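Local coordinates for cGAS/DncV-like nucleotidyltransferase in E. coli homolog (Rhodothermus marinus SG0.5JP17-172, PDB 6E0K), which synthesises the second messenger 3',3'-cUAMP from UTP and ATP in a CBASS system that defends bacteria against phage, at residues I27-A30 with L31-K35; G228-F231 with K232-F235. All coordinates share one frame; numbering follows the deposited sequence.

Interaction 1: I27-A30 with L31-K35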
loop_
_atom_site.group_PDB
_atom_site.type_symbol
_atom_site.label_atom_id
_atom_site.label_comp_id
_atom_site.label_asym_id
_atom_site.label_seq_id
_atom_site.Cartn_x
_atom_site.Cartn_y
_atom_site.Cartn_z
ATOM N N ILE A 27 -3.533 19.028 -0.436
ATOM C CA ILE A 27 -2.140 18.972 0.016
ATOM C C ILE A 27 -1.214 19.573 -1.036
ATOM O O ILE A 27 -0.297 20.344 -0.715
ATOM C CB ILE A 27 -1.740 17.525 0.346
ATOM C CG1 ILE A 27 -2.622 16.952 1.473
ATOM C CG2 ILE A 27 -0.251 17.462 0.699
ATOM C CD1 ILE A 27 -2.396 17.610 2.820
ATOM N N ARG A 28 -1.436 19.223 -2.307
ATOM C CA ARG A 28 -0.602 19.766 -3.377
ATOM C C ARG A 28 -0.689 21.282 -3.416
ATOM O O ARG A 28 0.325 21.972 -3.577
ATOM C CB ARG A 28 -1.040 19.166 -4.715
ATOM C CG ARG A 28 -0.301 19.699 -5.922
ATOM C CD ARG A 28 -0.802 18.981 -7.171
ATOM N NE ARG A 28 -0.210 17.649 -7.289
ATOM C CZ ARG A 28 -0.759 16.642 -7.960
ATOM N NH1 ARG A 28 -1.927 16.809 -8.571
ATOM N NH2 ARG A 28 -0.142 15.468 -8.016
ATOM N N ALA A 29 -1.897 21.825 -3.264
ATOM C CA ALA A 29 -2.058 23.269 -3.304
ATOM C C ALA A 29 -1.367 23.942 -2.123
ATOM O O ALA A 29 -0.809 25.036 -2.264
ATOM C CB ALA A 29 -3.553 23.610 -3.333
ATOM N N ALA A 30 -1.396 23.305 -0.949
ATOM C CA ALA A 30 -0.685 23.843 0.206
ATOM C C ALA A 30 0.810 23.947 -0.082
ATOM O O ALA A 30 1.451 24.965 0.209
ATOM C CB ALA A 30 -0.942 22.962 1.431
ATOM N N LEU A 31 1.381 22.904 -0.676
ATOM C CA LEU A 31 2.819 22.924 -0.928
ATOM C C LEU A 31 3.186 23.879 -2.059
ATOM O O LEU A 31 4.298 24.429 -2.066
ATOM C CB LEU A 31 3.314 21.510 -1.217
ATOM C CG LEU A 31 3.046 20.496 -0.097
ATOM C CD1 LEU A 31 3.808 19.219 -0.342
ATOM C CD2 LEU A 31 3.408 21.046 1.264
ATOM N N ASP A 32 2.266 24.109 -3.003
ATOM C CA ASP A 32 2.529 25.068 -4.075
ATOM C C ASP A 32 2.722 26.479 -3.540
ATOM O O ASP A 32 3.387 27.302 -4.184
ATOM C CB ASP A 32 1.382 25.072 -5.092
ATOM C CG ASP A 32 1.449 23.916 -6.065
ATOM O OD1 ASP A 32 2.554 23.391 -6.300
ATOM O OD2 ASP A 32 0.397 23.544 -6.621
ATOM N N ARG A 33 2.142 26.791 -2.382
ATOM C CA ARG A 33 2.250 28.141 -1.838
ATOM C C ARG A 33 3.560 28.410 -1.107
ATOM O O ARG A 33 3.861 29.575 -0.823
ATOM C CB ARG A 33 1.057 28.405 -0.922
ATOM C CG ARG A 33 -0.212 28.569 -1.736
ATOM C CD ARG A 33 -1.493 28.344 -0.977
ATOM N NE ARG A 33 -2.607 28.836 -1.783
ATOM C CZ ARG A 33 -3.040 28.252 -2.898
ATOM N NH1 ARG A 33 -2.464 27.136 -3.350
ATOM N NH2 ARG A 33 -4.047 28.798 -3.572
ATOM N N TYR A 34 4.357 27.387 -0.836
ATOM C CA TYR A 34 5.585 27.514 -0.068
ATOM C C TYR A 34 6.772 27.780 -0.989
ATOM O O TYR A 34 6.781 27.373 -2.155
ATOM C CB TYR A 34 5.802 26.228 0.728
ATOM C CG TYR A 34 6.846 26.292 1.823
ATOM C CD1 TYR A 34 6.568 26.910 3.036
ATOM C CD2 TYR A 34 8.090 25.689 1.661
ATOM C CE1 TYR A 34 7.511 26.953 4.047
ATOM C CE2 TYR A 34 9.040 25.733 2.668
ATOM C CZ TYR A 34 8.739 26.355 3.862
ATOM O OH TYR A 34 9.668 26.401 4.874
ATOM N N LYS A 35 7.776 28.479 -0.461
ATOM C CA LYS A 35 9.000 28.745 -1.209
ATOM C C LYS A 35 10.023 27.678 -0.835
ATOM O O LYS A 35 10.514 27.645 0.298
ATOM C CB LYS A 35 9.528 30.151 -0.927
ATOM C CG LYS A 35 10.764 30.503 -1.745
ATOM C CD LYS A 35 11.276 31.900 -1.432
ATOM C CE LYS A 35 12.536 32.225 -2.236
ATOM N NZ LYS A 35 12.287 32.237 -3.711
HETATM O O HOH W 1 2.766 21.064 -4.753
#

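Interaction 2: G228-F231 with K232-F235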
loop_
_atom_site.group_PDB
_atom_site.type_symbol
_atom_site.label_atom_id
_atom_site.label_comp_id
_atom_site.label_asym_id
_atom_site.label_seq_id
_atom_site.Cartn_x
_atom_site.Cartn_y
_atom_site.Cartn_z
ATOM N N GLY A 228 -11.260 -13.943 -13.158
ATOM C CA GLY A 228 -12.120 -13.735 -14.312
ATOM C C GLY A 228 -13.334 -14.641 -14.288
ATOM O O GLY A 228 -13.524 -15.449 -13.387
ATOM N N GLY A 229 -14.163 -14.476 -15.320
ATOM C CA GLY A 229 -15.358 -15.287 -15.471
ATOM C C GLY A 229 -16.526 -14.808 -14.635
ATOM O O GLY A 229 -17.427 -14.115 -15.123
ATOM N N THR A 230 -16.534 -15.205 -13.368
ATOM C CA THR A 230 -17.508 -14.733 -12.401
ATOM C C THR A 230 -16.782 -14.520 -11.088
ATOM O O THR A 230 -15.670 -15.014 -10.886
ATOM C CB THR A 230 -18.660 -15.722 -12.181
ATOM O OG1 THR A 230 -18.155 -16.932 -11.599
ATOM C CG2 THR A 230 -19.366 -16.050 -13.486
ATOM N N PHE A 231 -17.434 -13.814 -10.166
ATOM C CA PHE A 231 -16.809 -13.665 -8.860
ATOM C C PHE A 231 -16.794 -14.981 -8.096
ATOM O O PHE A 231 -15.860 -15.226 -7.334
ATOM C CB PHE A 231 -17.488 -12.547 -8.070
ATOM C CG PHE A 231 -17.106 -11.185 -8.559
ATOM C CD1 PHE A 231 -15.847 -10.677 -8.278
ATOM C CD2 PHE A 231 -17.973 -10.437 -9.330
ATOM C CE1 PHE A 231 -15.459 -9.428 -8.739
ATOM C CE2 PHE A 231 -17.591 -9.187 -9.807
ATOM C CZ PHE A 231 -16.341 -8.680 -9.509
ATOM N N LYS A 232 -17.794 -15.843 -8.298
ATOM C CA LYS A 232 -17.786 -17.144 -7.628
ATOM C C LYS A 232 -16.611 -17.989 -8.103
ATOM O O LYS A 232 -15.900 -18.601 -7.295
ATOM C CB LYS A 232 -19.105 -17.882 -7.871
ATOM C CG LYS A 232 -20.267 -17.324 -7.073
ATOM C CD LYS A 232 -21.568 -18.040 -7.399
ATOM C CE LYS A 232 -21.802 -19.231 -6.497
ATOM N NZ LYS A 232 -23.200 -19.696 -6.684
ATOM N N ASP A 233 -16.393 -18.040 -9.418
ATOM C CA ASP A 233 -15.273 -18.811 -9.944
ATOM C C ASP A 233 -13.946 -18.206 -9.515
ATOM O O ASP A 233 -12.987 -18.936 -9.239
ATOM C CB ASP A 233 -15.352 -18.898 -11.468
ATOM C CG ASP A 233 -16.552 -19.703 -11.938
ATOM O OD1 ASP A 233 -16.913 -20.675 -11.247
ATOM O OD2 ASP A 233 -17.134 -19.356 -12.983
ATOM N N THR A 234 -13.870 -16.874 -9.456
ATOM C CA THR A 234 -12.639 -16.227 -9.027
ATOM C C THR A 234 -12.379 -16.490 -7.552
ATOM O O THR A 234 -11.258 -16.845 -7.167
ATOM C CB THR A 234 -12.702 -14.726 -9.307
ATOM O OG1 THR A 234 -12.793 -14.511 -10.719
ATOM C CG2 THR A 234 -11.450 -14.042 -8.776
ATOM N N PHE A 235 -13.412 -16.342 -6.712
ATOM C CA PHE A 235 -13.242 -16.593 -5.283
ATOM C C PHE A 235 -12.635 -17.974 -5.059
ATOM O O PHE A 235 -11.616 -18.114 -4.378
ATOM C CB PHE A 235 -14.595 -16.459 -4.563
ATOM C CG PHE A 235 -14.510 -16.501 -3.043
ATOM C CD1 PHE A 235 -14.238 -17.691 -2.379
ATOM C CD2 PHE A 235 -14.746 -15.359 -2.290
ATOM C CE1 PHE A 235 -14.174 -17.741 -0.989
ATOM C CE2 PHE A 235 -14.687 -15.401 -0.888
ATOM C CZ PHE A 235 -14.398 -16.596 -0.248
#

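Interaction 1: I27-A30 with L31-K35
The guanidinium of R33 meets the carbonyl oxygen of A29 at its edge and close to its own plane, through NH1, at 2.9 Å from A29 O. Seen from the carbonyl, the same bond is less regular: NH1 stands above the carbonyl plane, away from a lone pair. The chain is stretched from CG to NE, and with CG set opposite the carbonyl carbon (chi1 -72°) it runs back along the helix, so that CG and CD pass A29 O on the way. R33 N meanwhile donates to A30 O at 3.2 Å and reaches A29 O only weakly. A29 O thus takes a short but off-axis side-chain bond where the i to i+4 backbone bond is weak. In the two residues before R33 that pattern is intact, with L31 N at 3.1 Å from I27 O and D32 N at 2.9 Å from R28 O.

The carboxylate of D32 lies alongside the R28 chain and points the same way, but their charged atoms do not meet: R28 NE is 6.0 Å from D32 OD2. A water donates to both the backbone R28 O and D32 OD1, while K40 forms a salt bridge with D32 OD1 and R28 NH2 donates to V43 O. I27 and L31 turn inward onto strands 42-45 and 61-68, giving the amphipathic C-terminal turns of a helix laid on the sheet of the nucleotidyltransferase fold.

Interaction 2: G228-F231 with K232-F235
T230 OG1 accepts the amide of D233, with D233 N 3.0 Å from T230 OG1 and a nearly straight N-H...O angle of 166°. The same hydroxyl lies 3.0 Å from D233 OD2, a weak hydrogen bond at best, its proton not settled, between side chains that cross obliquely. Rotation of T230 to chi1 65° sets OG1 between its own backbone N and carbonyl carbon, facing the first turn. T230 is therefore the N-cap of helix 231-244. Its carbonyl serves too: T234 N is 3.0 Å from T230 O, starting the backbone bonding that continues with F235 N on F231 O.

Further out, T234 OG1 ties the approaching loop to this turn. It takes the amide of G228 at 2.9 Å from G228 N, almost in line, and sits 2.9 Å from both G228 O and T230 O, either of which could take its single proton. G228 has phi 146°, a backbone shape in which a side chain would be jammed against the carbonyl oxygen of the residue before. In the outer layer, the carboxylate of E5 accepts the amides of F231 and K232, bringing helix 5-11 to the same helix start. The F231 ring meets W185, and that of F235 stacks on W283 from helix 269-285.

How the interactions relate
Followed from the N terminus, the chain passes helix 5-11 and then helix 18-32, on whose last turns interaction 1 lies; it runs on through the nucleotidyltransferase sheet and helices 168-181, 186-202 and 212-220 before the loop that opens interaction 2 at the start of helix 231-244. Both are local, so neither closes a long loop, and they follow in series without nesting or crossing. The centres of interaction 1 and interaction 2 are about 44 Å apart, on opposite sides of the chain's centre. Interaction 1 ends a helix that rests on the sheet carrying D62 and D129, whereas interaction 2 lies in the helical part, where the N-terminal helix 5-11 meets a helix from much later in the sequence.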